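Local coordinates for protein hydrolase, isochorismatase family (Pseudomonas putida KT2440, PDB 4H17) that probably acts as a hydrolase of the isochorismatase family, built on a Rossmann-like alpha/beta fold around a parallel sheet, at residues A50-A53 / R54-A58; K103-N107 / A108-T112; T112-H115 / E116-E120; G168-P171 / A172-H176; C189-P192 / T193-I197. All blocks are in the same frame, centred on the assembly; numbering follows the deposited sequence.

Overall arrangement
The five contacts are local ones, strung in order along a chain whose core is a six-stranded parallel sheet. Contact 1 lies on helix 45-61, and contact 5, made of edge strand 189-191 and the C-terminal turn after it, packs against that helix; their centres are about 11 Å apart. Contacts 2 and 3 share Thr-112 and run in one sweep from strand 99-103, at the other edge, into helix 114-121, with centres about 12 Å apart. Contact 4 stands away at the start of helix 172-186, about 33 Å from contact 3 between centres. Contacts 2 and 4 also meet the second subunit, so the loop before helix 114-121 and the start of helix 172-186 both lie against the partner chain.

Contact 1 (A50-A53 / R54-A58); sequences ANIA and RLLDA
The NH1 nitrogen of Arg-54 is held by two acceptors, the side-chain oxygen of Asn-51 one turn earlier and a carboxylate oxygen of Glu-47, with which it forms a salt bridge. Arg-54 NH1 donates to Asn-51 OD1 over 2.9 Å. The oxygen lies at the edge of the guanidinium and near its plane, yet the donor stands well above the plane of the amide carbonyl, the two flat groups being turned 55° apart. An extended chain from CG to NE gives the arginine the length to run back along the helix; Arg-54 CG passes 3.3 Å from Ala-50 O, and NH1 lies near Ala-50 CB. Asn-51 is buried, and both ends of its amide are engaged: OD1 takes the arginine while ND2 donates to the backbone oxygen of Asp-156.

Beneath the side chains runs the helical ladder of bonds four residues apart. Its straightest rung here joins Leu-56 N to Ile-52 O at 2.8 Å, with an N-H...O angle of 169°. Ile-52 CG2 and Leu-56 CD1 meet loosely, 4.5 Å apart, on the buried side.

Helix 45-61 is the crossover of a beta-alpha-beta unit between strands 24-29 and 66-71, and Ile-52, Leu-55 and Leu-56 turn its apolar side onto strands 24-29, 125-131 and 150-159.

Contact 2 (K103-N107 / A108-T112); sequences KRMPN and AFKNT. With SO4 (sulfate ion), chain D; SO4 (sulfate ion), chain E.
At the edge of the Phe-109 ring, in its plane, sits the side-chain oxygen of Asn-107, with Asn-107 OD1 3.3 Å from Phe-109 CD1; Tyr-147 meets the same ring with planes about 50° apart. The guanidinium of Arg-104 likewise uses its edge, NH1 donating over 3.1 Å to an in-plane oxygen, O2, of the chain E sulfate.

With its CG opposite the backbone N (chi1 172°), the Asn-107 amide leans forward over its own turn, where OD1 accepts from Phe-109 N at 2.9 Å, the donor lying above the carbonyl plane. This is an Asx turn, laid over a type I beta turn closed by Lys-110 N on Asn-107 O, in the loop that leads from strand 99-103 to helix 114-121. At the other end of the amide, ND2 donates almost straight (165°) to O2 of the chain D sulfate and also to Asp-146 of the second subunit. A leucine in place of Asn-107 would probably leave Phe-109 N without its side-chain acceptor and Asp-146 of the second subunit without its amide donor.

One water joins Arg-104 N to Lys-110 O; a second accepts from Met-105 N and lies within bonding reach of the backbone oxygens of Asn-107 and Lys-110. Lys-103 rests its CD 3.7 Å from Ala-108 CB, then bends at its end so that NZ reaches Met-105 O at 2.7 Å, and NZ also bonds the hydroxyl of Ser-136. Thr-112 OG1 donates to Ala-108 O at 2.6 Å, in the carbonyl plane on a lone pair.

Contact 3 (T112-H115 / E116-E120); sequences TKLH and ETLQE
His-115 and Gln-119, one helical turn apart, make the close side of this contact. The glutamine amide lies over one face of the imidazole, Gln-119 CD 3.6 Å above the His-115 ring plane and offset toward the rim, with the two planes only 23° apart. The histidine ring, opposite its backbone N (chi1 -169°), is swung along the helix toward the next turn, where the Gln-119 chain, its CG beside its own N (chi1 -74°), turns back to lay its amide on the ring. Gln-119 CG adds an off-centre CH-pi contact, 4.2 Å from the centroid of the His-115 ring. Tyr-147 also stacks on this histidine. Close by, Leu-114 CD1 packs 3.8 Å from Leu-118 CG, and both leucines press on Ile-67 of strand 66-71.

The opposite character belongs to Lys-113 and Glu-116, two exposed chains that lie side by side and point the same way. Their charged atoms do not pair, since Lys-113 NZ stays 4.5 Å from Glu-116 OE1, and the glutamate is modelled in two conformers, which makes even that distance doubtful.

Between these extremes lies the start of helix 114-121. Lys-113 occupies the N-cap position, and Thr-112 OG1 accepts from Leu-114 N at 3.1 Å in an ST turn. A water spans Thr-112 O and Thr-117 OG1, and Lys-113 O receives Thr-117 N as a first rung of the helix.

Chemically, then, Gln-119 offers His-115 a flat surface rather than a hydrogen bond: the two NE2 atoms are 3.5 Å apart without bonding, and what joins the groups is stacking and van der Waals contact.

Contact 4 (G168-P171 / A172-H176); sequences GVIP and AAQIH
Two hydrogen bonds tie Pro-171 to the helix it precedes, both ending on its backbone oxygen. Ile-175 N approaches Pro-171 O nearly straight, at 3.0 Å with an N-H...O angle of 169°. Gln-174 N reaches Pro-171 O at 2.9 Å but at a more bent angle, from above the carbonyl plane. Pro-171 stands at the N-cap, and Ala-172 N, in the first turn, is taken by the carboxylate of Asp-162.

The segments join an antiparallel beta hairpin, strands 163-165 and 168-170, to helix 172-186; the short strand and helix axes diverge by 57°.

Apolar contacts fill the corner between them. Ile-170 CG2 meets Ile-175 CD1 at 3.5 Å, tighter than usual for two carbons, with the side chains crossing at about a right angle. A bend at chi2 (-60°) turns the last carbon of Ile-175 into this meeting. The same CG2 of Ile-170 touches Gln-174 CB at 3.7 Å. An alanine here instead of Ile-175 would probably open a gap beside Ile-170 CG2 and remove a contact with Leu-163 of the hairpin.

Of mixed kind is the pairing of Pro-171 with Gln-174, which run alongside each other, Pro-171 CG 3.7 Å from Gln-174 NE2. The glutamine's OE1 bonds to NE2 of Gln-174 of the second subunit, while Ile-170 packs on Ala-181 and Ile-175 on Val-182 of that subunit.

Contact 5 (C189-P192 / T193-I197); sequences CVAP and TASLI
Ser-195 carries its hydroxyl between its own backbone N and carbonyl carbon (chi1 77°), and this torsion folds OG back over the turn toward Pro-192. The backbone does the rest: Pro-192 is still extended, with psi at 154°, while Thr-193 already has helical angles, so the chain turns just after the proline. The motif is a short 3-10 turn, residues 193-195, that follows strand 189-191, an edge strand of the parallel sheet, and brings the chain to its C-terminus.

Pro-192 O is gripped twice by the same residue. Ser-195 OG donates to it over 2.7 Å, in the plane of the carbonyl, and Ser-195 N donates over 3.0 Å from above that plane, so the two donors approach from different directions. The second bond, three residues on, is what marks the turn as 3-10; Leu-196 N stays 4.0 Å from Pro-192 O. The next rung repeats the pattern, with Leu-196 N bonded to Thr-193 O. Two carbons lie beside the hydroxyl, Ala-191 CB at 3.6 Å from Ser-195 OG and Pro-192 CD at 3.8 Å.

The turn lies between the sheet edge and helix 45-61. Ala-191 pairs through its backbone with strand 150-159, and Thr-193 OG1 is bonded to the Asp-156 carboxylate on that strand. Ile-197, the last residue, rests on Leu-55 and Ala-58, its CG2 3.7 Å from Ala-58 CB. Thr-193 meets the same helix more closely, with OG1 3.2 Å from CB of Asn-51.

Contact 1 (A50-A53 / R54-A58)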
loop_
_atom_site.group_PDB
_atom_site.type_symbol
_atom_site.label_atom_id
_atom_site.label_comp_id
_atom_site.label_asym_id
_atom_site.label_seq_id
_atom_site.Cartn_x
_atom_site.Cartn_y
_atom_site.Cartn_z
ATOM N N ALA A 50 20.964 -7.750 10.033
ATOM C CA ALA A 50 21.386 -7.971 11.412
ATOM C C ALA A 50 20.173 -7.865 12.352
ATOM O O ALA A 50 20.059 -8.627 13.315
ATOM C CB ALA A 50 22.473 -6.974 11.798
ATOM N N ASN A 51 19.246 -6.947 12.061
ATOM C CA ASN A 51 18.044 -6.803 12.901
ATOM C C ASN A 51 17.034 -7.934 12.742
ATOM O O ASN A 51 16.466 -8.376 13.726
ATOM C CB ASN A 51 17.411 -5.429 12.761
ATOM C CG ASN A 51 18.163 -4.366 13.528
ATOM O OD1 ASN A 51 18.679 -4.607 14.632
ATOM N ND2 ASN A 51 18.212 -3.162 12.981
ATOM N N ILE A 52 16.890 -8.467 11.526
ATOM C CA ILE A 52 16.041 -9.641 11.335
ATOM C C ILE A 52 16.640 -10.804 12.168
ATOM O O ILE A 52 15.943 -11.553 12.844
ATOM C CB ILE A 52 15.851 -9.985 9.834
ATOM C CG1 ILE A 52 15.075 -8.877 9.142
ATOM C CG2 ILE A 52 15.119 -11.309 9.737
ATOM C CD1 ILE A 52 14.975 -8.992 7.647
ATOM N N ALA A 53 17.969 -10.930 12.159
ATOM C CA ALA A 53 18.607 -11.979 12.880
ATOM C C ALA A 53 18.352 -11.824 14.376
ATOM O O ALA A 53 18.096 -12.782 15.052
ATOM C CB ALA A 53 20.096 -12.037 12.575
ATOM N N ARG A 54 18.371 -10.572 14.859
ATOM C CA ARG A 54 18.058 -10.302 16.268
ATOM C C ARG A 54 16.625 -10.691 16.599
ATOM O O ARG A 54 16.384 -11.281 17.662
ATOM C CB ARG A 54 18.309 -8.844 16.642
ATOM C CG ARG A 54 19.764 -8.466 16.556
ATOM C CD ARG A 54 20.023 -7.011 16.912
ATOM N NE ARG A 54 21.463 -6.754 16.843
ATOM C CZ ARG A 54 22.088 -5.988 15.944
ATOM N NH1 ARG A 54 21.428 -5.320 15.001
ATOM N NH2 ARG A 54 23.403 -5.841 16.005
ATOM N N LEU A 55 15.682 -10.376 15.712
ATOM C CA LEU A 55 14.293 -10.713 15.957
ATOM C C LEU A 55 14.132 -12.211 15.949
ATOM O O LEU A 55 13.452 -12.762 16.813
ATOM C CB LEU A 55 13.376 -10.106 14.897
ATOM C CG LEU A 55 13.215 -8.573 14.911
ATOM C CD1 LEU A 55 12.578 -8.107 13.616
ATOM C CD2 LEU A 55 12.424 -8.122 16.137
ATOM N N LEU A 56 14.762 -12.881 14.992
ATOM C CA LEU A 56 14.697 -14.345 14.945
ATOM C C LEU A 56 15.249 -15.004 16.188
ATOM O O LEU A 56 14.658 -15.937 16.748
ATOM C CB LEU A 56 15.509 -14.870 13.777
ATOM C CG LEU A 56 14.821 -14.939 12.453
ATOM C CD1 LEU A 56 15.863 -15.357 11.435
ATOM C CD2 LEU A 56 13.689 -15.979 12.528
ATOM N N ASP A 57 16.395 -14.511 16.636
ATOM C CA ASP A 57 17.027 -15.013 17.843
ATOM C C ASP A 57 16.058 -14.914 19.000
ATOM O O ASP A 57 15.860 -15.890 19.719
ATOM C CB ASP A 57 18.317 -14.239 18.128
ATOM C CG ASP A 57 19.054 -14.741 19.363
ATOM O OD1 ASP A 57 19.282 -15.963 19.474
ATOM O OD2 ASP A 57 19.401 -13.898 20.221
ATOM N N ALA A 58 15.485 -13.717 19.197
ATOM C CA ALA A 58 14.545 -13.434 20.295
ATOM C C ALA A 58 13.278 -14.260 20.226
ATOM O O ALA A 58 12.825 -14.758 21.235
ATOM C CB ALA A 58 14.230 -11.949 20.387
#

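Contact 2 (K103-N107 / A108-T112)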
loop_
_atom_site.group_PDB
_atom_site.type_symbol
_atom_site.label_atom_id
_atom_site.label_comp_id
_atom_site.label_asym_id
_atom_site.label_seq_id
_atom_site.Cartn_x
_atom_site.Cartn_y
_atom_site.Cartn_z
ATOM N N LYS A 103 5.013 -17.322 -2.237
ATOM C CA LYS A 103 3.928 -16.472 -2.727
ATOM C C LYS A 103 4.190 -15.902 -4.138
ATOM O O LYS A 103 5.369 -15.665 -4.534
ATOM C CB LYS A 103 3.712 -15.332 -1.735
ATOM C CG LYS A 103 4.834 -14.310 -1.755
ATOM C CD LYS A 103 4.540 -13.119 -0.857
ATOM C CE LYS A 103 5.561 -12.029 -1.066
ATOM N NZ LYS A 103 5.531 -11.358 -2.378
ATOM N N ARG A 104 3.107 -15.615 -4.863
ATOM C CA ARG A 104 3.203 -14.981 -6.187
ATOM C C ARG A 104 3.032 -13.459 -6.172
ATOM O O ARG A 104 3.663 -12.752 -6.974
ATOM C CB ARG A 104 2.204 -15.575 -7.186
ATOM C CG ARG A 104 2.426 -15.005 -8.592
ATOM C CD ARG A 104 3.846 -15.217 -9.140
ATOM N NE ARG A 104 4.007 -16.629 -9.379
ATOM C CZ ARG A 104 5.128 -17.272 -9.704
ATOM N NH1 ARG A 104 6.294 -16.656 -9.799
ATOM N NH2 ARG A 104 5.063 -18.577 -9.904
HETATM N N MSE A 105 2.203 -12.961 -5.252
HETATM C CA MSE A 105 1.838 -11.563 -5.269
HETATM C C MSE A 105 2.531 -10.814 -4.184
HETATM O O MSE A 105 2.926 -11.411 -3.157
HETATM C CB MSE A 105 0.325 -11.379 -5.048
HETATM C CG MSE A 105 -0.526 -12.258 -5.922
HETATM SE SE MSE A 105 -0.171 -12.039 -7.814
HETATM C CE MSE A 105 -0.555 -10.173 -7.898
ATOM N N PRO A 106 2.613 -9.471 -4.295
ATOM C CA PRO A 106 3.086 -8.664 -3.144
ATOM C C PRO A 106 2.285 -8.922 -1.862
ATOM O O PRO A 106 2.858 -8.990 -0.800
ATOM C CB PRO A 106 2.950 -7.215 -3.638
ATOM C CG PRO A 106 3.116 -7.320 -5.124
ATOM C CD PRO A 106 2.448 -8.631 -5.505
ATOM N N ASN A 107 0.977 -9.127 -1.997
ATOM C CA ASN A 107 0.113 -9.570 -0.930
ATOM C C ASN A 107 0.408 -11.038 -0.577
ATOM O O ASN A 107 0.024 -11.952 -1.295
ATOM C CB ASN A 107 -1.342 -9.425 -1.385
ATOM C CG ASN A 107 -2.331 -10.042 -0.426
ATOM O OD1 ASN A 107 -1.970 -10.409 0.721
ATOM N ND2 ASN A 107 -3.545 -10.213 -0.877
ATOM N N ALA A 108 1.032 -11.245 0.592
ATOM C CA ALA A 108 1.429 -12.585 0.996
ATOM C C ALA A 108 0.280 -13.515 1.393
ATOM O O ALA A 108 0.506 -14.716 1.581
ATOM C CB ALA A 108 2.479 -12.556 2.108
ATOM N N PHE A 109 -0.940 -12.970 1.521
ATOM C CA PHE A 109 -2.143 -13.815 1.728
ATOM C C PHE A 109 -2.641 -14.524 0.478
ATOM O O PHE A 109 -3.285 -15.581 0.574
ATOM C CB PHE A 109 -3.271 -12.973 2.314
ATOM C CG PHE A 109 -2.995 -12.480 3.718
ATOM C CD1 PHE A 109 -2.363 -11.260 3.909
ATOM C CD2 PHE A 109 -3.376 -13.215 4.834
ATOM C CE1 PHE A 109 -2.132 -10.782 5.158
ATOM C CE2 PHE A 109 -3.084 -12.757 6.110
ATOM C CZ PHE A 109 -2.497 -11.524 6.263
ATOM N N LYS A 110 -2.424 -13.915 -0.693
ATOM C CA LYS A 110 -3.079 -14.371 -1.919
ATOM C C LYS A 110 -2.580 -15.737 -2.344
ATOM O O LYS A 110 -1.406 -15.909 -2.674
ATOM C CB LYS A 110 -2.899 -13.341 -3.036
ATOM C CG LYS A 110 -3.456 -13.722 -4.404
ATOM C CD LYS A 110 -4.964 -13.960 -4.436
ATOM C CE LYS A 110 -5.529 -13.847 -5.859
ATOM N NZ LYS A 110 -7.030 -13.886 -5.897
ATOM N N ASN A 111 -3.496 -16.704 -2.310
ATOM C CA ASN A 111 -3.206 -18.109 -2.644
ATOM C C ASN A 111 -2.109 -18.796 -1.818
ATOM O O ASN A 111 -1.446 -19.715 -2.304
ATOM C CB ASN A 111 -2.906 -18.259 -4.145
ATOM C CG ASN A 111 -4.034 -17.755 -5.031
ATOM O OD1 ASN A 111 -5.227 -17.924 -4.732
ATOM N ND2 ASN A 111 -3.664 -17.154 -6.157
ATOM N N THR A 112 -1.975 -18.413 -0.542
ATOM C CA THR A 112 -0.954 -19.031 0.345
ATOM C C THR A 112 -1.510 -19.703 1.623
ATOM O O THR A 112 -0.783 -20.360 2.360
ATOM C CB THR A 112 0.065 -17.996 0.827
ATOM O OG1 THR A 112 -0.631 -17.043 1.652
ATOM C CG2 THR A 112 0.782 -17.315 -0.333
HETATM S S SO4 D . -6.488 -12.727 -0.228
HETATM O O1 SO4 D . -6.290 -12.626 -1.683
HETATM O O2 SO4 D . -5.689 -11.666 0.366
HETATM O O3 SO4 D . -5.993 -14.040 0.218
HETATM O O4 SO4 D . -7.943 -12.531 0.094
HETATM S S SO4 E . 7.880 -13.614 -8.299
HETATM O O1 SO4 E . 7.201 -12.270 -8.203
HETATM O O2 SO4 E . 7.879 -13.963 -9.756
HETATM O O3 SO4 E . 7.339 -14.585 -7.408
HETATM O O4 SO4 E . 9.302 -13.313 -7.996
HETATM O O HOH W 1 0.637 -16.959 -4.271
HETATM O O HOH W 2 0.716 -14.040 -2.950
#

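Contact 3 (T112-H115 / E116-E120)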
loop_
_atom_site.group_PDB
_atom_site.type_symbol
_atom_site.label_atom_id
_atom_site.label_comp_id
_atom_site.label_asym_id
_atom_site.label_seq_id
_atom_site.Cartn_x
_atom_site.Cartn_y
_atom_site.Cartn_z
ATOM N N THR A 112 -1.975 -18.413 -0.542
ATOM C CA THR A 112 -0.954 -19.031 0.345
ATOM C C THR A 112 -1.510 -19.703 1.623
ATOM O O THR A 112 -0.783 -20.360 2.360
ATOM C CB THR A 112 0.065 -17.996 0.827
ATOM O OG1 THR A 112 -0.631 -17.043 1.652
ATOM C CG2 THR A 112 0.782 -17.315 -0.333
ATOM N N LYS A 113 -2.765 -19.457 1.916
ATOM C CA LYS A 113 -3.319 -19.902 3.206
ATOM C C LYS A 113 -2.667 -19.249 4.437
ATOM O O LYS A 113 -2.791 -19.739 5.586
ATOM C CB LYS A 113 -3.296 -21.426 3.324
ATOM C CG LYS A 113 -4.350 -22.064 2.439
ATOM C CD LYS A 113 -4.429 -23.578 2.577
ATOM C CE LYS A 113 -5.732 -24.109 1.995
ATOM N NZ LYS A 113 -5.946 -23.680 0.584
ATOM N N LEU A 114 -1.963 -18.128 4.213
ATOM C CA LEU A 114 -1.439 -17.360 5.336
ATOM C C LEU A 114 -2.536 -16.999 6.333
ATOM O O LEU A 114 -2.317 -17.076 7.552
ATOM C CB LEU A 114 -0.702 -16.104 4.845
ATOM C CG LEU A 114 -0.158 -15.164 5.924
ATOM C CD1 LEU A 114 0.804 -15.832 6.888
ATOM C CD2 LEU A 114 0.501 -13.922 5.301
ATOM N N HIS A 115 -3.725 -16.678 5.850
ATOM C CA HIS A 115 -4.828 -16.370 6.771
ATOM C C HIS A 115 -5.180 -17.552 7.705
ATOM O O HIS A 115 -5.204 -17.391 8.937
ATOM C CB HIS A 115 -6.042 -15.872 6.005
ATOM C CG HIS A 115 -7.083 -15.314 6.907
ATOM N ND1 HIS A 115 -8.428 -15.381 6.633
ATOM C CD2 HIS A 115 -6.968 -14.680 8.092
ATOM C CE1 HIS A 115 -9.102 -14.815 7.622
ATOM N NE2 HIS A 115 -8.241 -14.378 8.520
ATOM N N GLU A 116 -5.359 -18.737 7.124
ATOM C CA GLU A 116 -5.698 -19.953 7.859
ATOM C C GLU A 116 -4.608 -20.229 8.880
ATOM O O GLU A 116 -4.891 -20.573 10.033
ATOM C CB GLU A 116 -5.807 -21.123 6.846
ATOM C CG GLU A 116 -6.163 -22.523 7.353
ATOM C CD GLU A 116 -6.402 -23.522 6.214
ATOM O OE1 GLU A 116 -6.373 -23.117 5.027
ATOM O OE2 GLU A 116 -6.644 -24.711 6.495
ATOM N N THR A 117 -3.356 -20.044 8.464
ATOM C CA THR A 117 -2.226 -20.244 9.343
ATOM C C THR A 117 -2.260 -19.276 10.538
ATOM O O THR A 117 -2.101 -19.676 11.729
ATOM C CB THR A 117 -0.920 -20.096 8.587
ATOM O OG1 THR A 117 -0.874 -21.150 7.610
ATOM C CG2 THR A 117 0.274 -20.183 9.517
ATOM N N LEU A 118 -2.437 -17.997 10.261
ATOM C CA LEU A 118 -2.488 -17.026 11.354
ATOM C C LEU A 118 -3.695 -17.266 12.286
ATOM O O LEU A 118 -3.552 -17.095 13.491
ATOM C CB LEU A 118 -2.479 -15.605 10.822
ATOM C CG LEU A 118 -1.235 -15.180 10.054
ATOM C CD1 LEU A 118 -1.433 -13.751 9.559
ATOM C CD2 LEU A 118 -0.040 -15.309 10.975
ATOM N N GLN A 119 -4.829 -17.717 11.735
ATOM C CA GLN A 119 -6.008 -18.105 12.549
ATOM C C GLN A 119 -5.663 -19.247 13.508
ATOM O O GLN A 119 -5.923 -19.177 14.711
ATOM C CB GLN A 119 -7.190 -18.459 11.651
ATOM C CG GLN A 119 -7.808 -17.226 11.048
ATOM C CD GLN A 119 -8.895 -17.557 10.046
ATOM O OE1 GLN A 119 -8.726 -18.425 9.197
ATOM N NE2 GLN A 119 -10.018 -16.879 10.154
ATOM N N GLU A 120 -4.995 -20.258 12.966
ATOM C CA GLU A 120 -4.578 -21.389 13.724
ATOM C C GLU A 120 -3.624 -21.029 14.856
ATOM O O GLU A 120 -3.648 -21.652 15.952
ATOM C CB GLU A 120 -3.878 -22.331 12.775
ATOM C CG GLU A 120 -3.626 -23.700 13.337
ATOM C CD GLU A 120 -3.052 -24.646 12.299
ATOM O OE1 GLU A 120 -2.638 -24.163 11.237
ATOM O OE2 GLU A 120 -3.051 -25.855 12.548
HETATM O O HOH W 3 0.284 -20.655 4.985
#

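Contact 4 (G168-P171 / A172-H176)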
loop_
_atom_site.group_PDB
_atom_site.type_symbol
_atom_site.label_atom_id
_atom_site.label_comp_id
_atom_site.label_asym_id
_atom_site.label_seq_id
_atom_site.Cartn_x
_atom_site.Cartn_y
_atom_site.Cartn_z
ATOM N N GLY A 168 14.190 11.052 -12.866
ATOM C CA GLY A 168 14.921 11.414 -11.671
ATOM C C GLY A 168 14.888 10.247 -10.715
ATOM O O GLY A 168 14.243 9.198 -10.978
ATOM N N VAL A 169 15.525 10.430 -9.560
ATOM C CA VAL A 169 15.642 9.355 -8.589
ATOM C C VAL A 169 15.331 9.793 -7.161
ATOM O O VAL A 169 15.745 10.859 -6.715
ATOM C CB VAL A 169 17.057 8.760 -8.612
ATOM C CG1 VAL A 169 17.120 7.547 -7.705
ATOM C CG2 VAL A 169 17.468 8.394 -10.027
ATOM N N ILE A 170 14.533 8.998 -6.476
ATOM C CA ILE A 170 14.264 9.224 -5.056
ATOM C C ILE A 170 15.088 8.202 -4.266
ATOM O O ILE A 170 14.944 6.977 -4.459
ATOM C CB ILE A 170 12.786 9.087 -4.699
ATOM C CG1 ILE A 170 11.918 10.072 -5.510
ATOM C CG2 ILE A 170 12.602 9.317 -3.192
ATOM C CD1 ILE A 170 10.429 9.883 -5.441
ATOM N N PRO A 171 15.973 8.681 -3.396
ATOM C CA PRO A 171 16.721 7.711 -2.609
ATOM C C PRO A 171 15.884 6.757 -1.806
ATOM O O PRO A 171 14.849 7.115 -1.203
ATOM C CB PRO A 171 17.571 8.562 -1.665
ATOM C CG PRO A 171 17.613 9.890 -2.284
ATOM C CD PRO A 171 16.430 10.066 -3.165
ATOM N N ALA A 172 16.467 5.583 -1.606
ATOM C CA ALA A 172 15.891 4.538 -0.797
ATOM C C ALA A 172 15.474 5.039 0.590
ATOM O O ALA A 172 14.378 4.733 1.019
ATOM C CB ALA A 172 16.879 3.388 -0.684
ATOM N N ALA A 173 16.304 5.863 1.252
ATOM C CA ALA A 173 15.975 6.358 2.588
ATOM C C ALA A 173 14.695 7.166 2.596
ATOM O O ALA A 173 13.939 7.125 3.577
ATOM C CB ALA A 173 17.128 7.181 3.183
ATOM N N GLN A 174 14.479 7.925 1.523
ATOM C CA GLN A 174 13.336 8.846 1.443
ATOM C C GLN A 174 12.091 7.994 1.183
ATOM O O GLN A 174 11.051 8.155 1.841
ATOM C CB GLN A 174 13.518 9.887 0.378
ATOM C CG GLN A 174 14.452 10.981 0.802
ATOM C CD GLN A 174 14.628 12.019 -0.259
ATOM O OE1 GLN A 174 13.669 12.410 -0.927
ATOM N NE2 GLN A 174 15.861 12.511 -0.399
ATOM N N ILE A 175 12.217 7.037 0.266
ATOM C CA ILE A 175 11.103 6.103 0.069
ATOM C C ILE A 175 10.730 5.396 1.375
ATOM O O ILE A 175 9.578 5.259 1.706
ATOM C CB ILE A 175 11.441 5.016 -0.968
ATOM C CG1 ILE A 175 11.743 5.619 -2.343
ATOM C CG2 ILE A 175 10.321 3.984 -1.009
ATOM C CD1 ILE A 175 10.643 6.428 -2.993
ATOM N N HIS A 176 11.734 4.868 2.064
ATOM C CA HIS A 176 11.498 4.096 3.262
ATOM C C HIS A 176 10.842 4.954 4.391
ATOM O O HIS A 176 9.884 4.536 5.005
ATOM C CB HIS A 176 12.789 3.436 3.698
ATOM C CG HIS A 176 12.602 2.396 4.754
ATOM N ND1 HIS A 176 11.964 1.205 4.513
ATOM C CD2 HIS A 176 12.973 2.366 6.057
ATOM C CE1 HIS A 176 11.956 0.475 5.610
ATOM N NE2 HIS A 176 12.575 1.153 6.560
#

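Contact 5 (C189-P192 / T193-I197)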
loop_
_atom_site.group_PDB
_atom_site.type_symbol
_atom_site.label_atom_id
_atom_site.label_comp_id
_atom_site.label_asym_id
_atom_site.label_seq_id
_atom_site.Cartn_x
_atom_site.Cartn_y
_atom_site.Cartn_z
ATOM N N CYS A 189 1.606 -0.154 13.862
ATOM C CA CYS A 189 2.602 0.455 14.767
ATOM C C CYS A 189 3.924 0.305 14.092
ATOM O O CYS A 189 4.218 -0.756 13.529
ATOM C CB CYS A 189 2.603 -0.249 16.114
ATOM S SG CYS A 189 1.162 0.179 17.112
ATOM N N VAL A 190 4.742 1.346 14.126
ATOM C CA VAL A 190 6.086 1.257 13.563
ATOM C C VAL A 190 7.040 1.409 14.720
ATOM O O VAL A 190 6.923 2.366 15.513
ATOM C CB VAL A 190 6.296 2.321 12.471
ATOM C CG1 VAL A 190 7.707 2.307 11.923
ATOM C CG2 VAL A 190 5.281 2.130 11.322
ATOM N N ALA A 191 7.999 0.480 14.821
ATOM C CA ALA A 191 8.892 0.406 15.989
ATOM C C ALA A 191 10.266 -0.094 15.578
ATOM O O ALA A 191 10.375 -0.815 14.589
ATOM C CB ALA A 191 8.308 -0.506 17.027
ATOM N N PRO A 192 11.335 0.309 16.316
ATOM C CA PRO A 192 12.658 -0.241 16.061
ATOM C C PRO A 192 12.853 -1.592 16.769
ATOM O O PRO A 192 12.197 -1.916 17.766
ATOM C CB PRO A 192 13.592 0.811 16.623
ATOM C CG PRO A 192 12.823 1.446 17.728
ATOM C CD PRO A 192 11.362 1.339 17.377
ATOM N N THR A 193 13.753 -2.395 16.197
ATOM C CA THR A 193 14.034 -3.735 16.665
ATOM C C THR A 193 14.307 -3.742 18.177
ATOM O O THR A 193 13.832 -4.627 18.891
ATOM C CB THR A 193 15.255 -4.297 15.895
ATOM O OG1 THR A 193 14.948 -4.425 14.498
ATOM C CG2 THR A 193 15.747 -5.638 16.400
ATOM N N ALA A 194 15.093 -2.771 18.618
ATOM C CA ALA A 194 15.553 -2.702 20.019
ATOM C C ALA A 194 14.390 -2.606 21.002
ATOM O O ALA A 194 14.485 -3.075 22.129
ATOM C CB ALA A 194 16.500 -1.525 20.197
ATOM N N SER A 195 13.264 -2.048 20.567
ATOM C CA SER A 195 12.094 -1.936 21.430
ATOM C C SER A 195 11.323 -3.264 21.621
ATOM O O SER A 195 10.418 -3.315 22.424
ATOM C CB SER A 195 11.119 -0.908 20.861
ATOM O OG SER A 195 10.385 -1.445 19.759
ATOM N N LEU A 196 11.683 -4.310 20.883
ATOM C CA LEU A 196 10.913 -5.570 20.858
ATOM C C LEU A 196 11.660 -6.743 21.484
ATOM O O LEU A 196 11.046 -7.738 21.857
ATOM C CB LEU A 196 10.500 -5.922 19.398
ATOM C CG LEU A 196 9.505 -4.944 18.775
ATOM C CD1 LEU A 196 9.437 -5.090 17.256
ATOM C CD2 LEU A 196 8.107 -5.110 19.352
ATOM N N ILE A 197 12.982 -6.623 21.591
ATOM C CA ILE A 197 13.849 -7.750 21.963
ATOM C C ILE A 197 14.460 -7.628 23.357
ATOM O O ILE A 197 14.291 -6.623 24.052
ATOM C CB ILE A 197 15.017 -7.906 20.974
ATOM C CG1 ILE A 197 15.827 -6.607 20.882
ATOM C CG2 ILE A 197 14.490 -8.341 19.611
ATOM C CD1 ILE A 197 17.207 -6.783 20.279
ATOM O OXT ILE A 197 15.184 -8.546 23.772
#